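Local coordinates for protein beta-galactoside-binding lectin (Gallus gallus, PDB 1QMJ) that binds beta-galactosides such as lactose as a homodimeric galectin, and may take part in regulating differentiation, at residues V10-V16 / C87-D91. Sequence-based numbering, arbitrary orientation.
With BME (beta-mercaptoethanol), chain D.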
loop_
_atom_site.group_PDB
_atom_site.type_symbol
_atom_site.label_atom_id
_atom_site.label_comp_id
_atom_site.label_asym_id
_atom_site.label_seq_id
_atom_site.Cartn_x
_atom_site.Cartn_y
_atom_site.Cartn_z
ATOM N N VAL A 10 -0.451 11.075 5.475
ATOM C CA VAL A 10 0.472 10.902 6.604
ATOM C C VAL A 10 0.916 12.278 7.075
ATOM O O VAL A 10 1.488 13.062 6.308
ATOM C CB VAL A 10 1.704 10.098 6.185
ATOM C CG1 VAL A 10 2.604 9.735 7.370
ATOM C CG2 VAL A 10 1.358 8.772 5.507
ATOM N N GLN A 11 0.646 12.553 8.326
ATOM C CA GLN A 11 1.001 13.840 8.925
ATOM C C GLN A 11 2.139 13.658 9.924
ATOM O O GLN A 11 2.475 12.527 10.313
ATOM C CB GLN A 11 -0.216 14.435 9.630
ATOM C CG GLN A 11 -1.232 15.024 8.644
ATOM C CD GLN A 11 -1.885 16.310 9.149
ATOM O OE1 GLN A 11 -2.158 16.434 10.341
ATOM N NE2 GLN A 11 -2.154 17.289 8.304
ATOM N N PRO A 12 2.776 14.742 10.386
ATOM C CA PRO A 12 3.875 14.626 11.324
ATOM C C PRO A 12 3.432 13.890 12.569
ATOM O O PRO A 12 2.309 14.168 13.094
ATOM C CB PRO A 12 4.272 16.064 11.594
ATOM C CG PRO A 12 3.365 16.964 10.758
ATOM C CD PRO A 12 2.418 16.105 9.982
ATOM N N GLY A 13 4.300 12.988 12.999
ATOM C CA GLY A 13 4.072 12.161 14.195
ATOM C C GLY A 13 3.753 10.713 13.798
ATOM O O GLY A 13 4.158 9.756 14.474
ATOM N N GLU A 14 3.026 10.578 12.705
ATOM C CA GLU A 14 2.631 9.260 12.183
ATOM C C GLU A 14 3.862 8.540 11.639
ATOM O O GLU A 14 4.816 9.170 11.164
ATOM C CB GLU A 14 1.603 9.423 11.072
ATOM C CG GLU A 14 0.278 9.993 11.576
ATOM C CD GLU A 14 -0.681 10.343 10.444
ATOM O OE1 GLU A 14 -0.884 9.501 9.490
ATOM O OE2 GLU A 14 -1.287 11.482 10.444
ATOM N N CYS A 15 3.806 7.230 11.721
ATOM C CA CYS A 15 4.900 6.367 11.271
ATOM C C CYS A 15 4.438 5.451 10.131
ATOM O O CYS A 15 3.357 4.849 10.191
ATOM C CB CYS A 15 5.377 5.505 12.449
ATOM S SG CYS A 15 6.608 4.199 11.964
ATOM N N VAL A 16 5.286 5.386 9.123
ATOM C CA VAL A 16 5.070 4.543 7.937
ATOM C C VAL A 16 6.149 3.472 7.920
ATOM O O VAL A 16 7.344 3.772 7.821
ATOM C CB VAL A 16 5.164 5.373 6.653
ATOM C CG1 VAL A 16 5.111 4.514 5.385
ATOM C CG2 VAL A 16 4.034 6.392 6.508
ATOM N N CYS A 87 11.226 2.282 8.812
ATOM C CA CYS A 87 10.259 3.186 9.460
ATOM C C CYS A 87 10.574 4.635 9.095
ATOM O O CYS A 87 11.710 5.106 9.260
ATOM C CB CYS A 87 10.326 3.018 10.974
ATOM S SG CYS A 87 9.779 1.330 11.529
ATOM N N ILE A 88 9.544 5.300 8.609
ATOM C CA ILE A 88 9.639 6.693 8.174
ATOM C C ILE A 88 8.621 7.585 8.893
ATOM O O ILE A 88 7.432 7.253 8.988
ATOM C CB ILE A 88 9.372 6.778 6.670
ATOM C CG1 ILE A 88 10.429 6.047 5.838
ATOM C CG2 ILE A 88 9.344 8.215 6.147
ATOM C CD1 ILE A 88 9.987 5.793 4.396
ATOM N N SER A 89 9.149 8.688 9.367
ATOM C CA SER A 89 8.392 9.733 10.066
ATOM C C SER A 89 9.049 11.062 9.724
ATOM O O SER A 89 10.167 11.104 9.195
ATOM C CB SER A 89 8.410 9.496 11.583
ATOM O OG SER A 89 9.745 9.421 12.055
ATOM N N PHE A 90 8.366 12.134 10.019
ATOM C CA PHE A 90 8.893 13.465 9.721
ATOM C C PHE A 90 8.142 14.539 10.491
ATOM O O PHE A 90 7.139 14.263 11.159
ATOM C CB PHE A 90 8.743 13.755 8.219
ATOM C CG PHE A 90 7.312 14.154 7.827
ATOM C CD1 PHE A 90 6.300 13.186 7.780
ATOM C CD2 PHE A 90 7.017 15.488 7.517
ATOM C CE1 PHE A 90 4.994 13.554 7.427
ATOM C CE2 PHE A 90 5.712 15.855 7.165
ATOM C CZ PHE A 90 4.700 14.888 7.120
ATOM N N ASP A 91 8.682 15.722 10.361
ATOM C CA ASP A 91 8.133 16.938 10.957
ATOM C C ASP A 91 8.505 18.086 10.020
ATOM O O ASP A 91 8.956 17.867 8.890
ATOM C CB ASP A 91 8.678 17.161 12.383
ATOM C CG ASP A 91 10.195 17.072 12.503
ATOM O OD1 ASP A 91 10.941 17.744 11.699
ATOM O OD2 ASP A 91 10.724 16.325 13.413
HETATM C C1 BME D . 8.667 6.048 14.671
HETATM C C2 BME D . 8.989 4.833 13.777
HETATM O O1 BME D . 8.876 7.248 13.946
HETATM S S2 BME D . 8.405 5.108 12.077
#
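Val-16 and Ile-88 form an antiparallel hydrogen-bonded pair, with Val-16 N to Ile-88 O and Ile-88 N to Val-16 O both 2.8 Å, and the loop leading into this pairing packs on the partner strand. Before Val-16, the chain makes a type II turn from Gln-11 to Glu-14, closed by Glu-14 N to Gln-11 O (3.1 Å), and then enters the ladder. The turn packs on Phe-90: Pro-12 CA lies over one ring face and Pro-12 CD is 3.9 Å from Phe-90 CZ, while the carbonyl of Val-10 meets the ring edge. The Phe-90 side chain also touches Ile-115 and Asn-108. Val-16 and Ile-88 point to one face, where Ile-88 meets Val-31 and Val-33 of the other sheet of the galectin beta-sandwich. On the opposite face, Cys-15 SG forms a mixed disulfide with S2 of a beta-mercaptoethanol (2.0 Å), probably from the crystallisation liquor, and Ser-89 OG donates to its O1 (3.0 Å). Cys-87 carries a second such adduct, consistent with both cysteine sulfurs being accessible to a small thiol reagent, away from the predicted galactoside site.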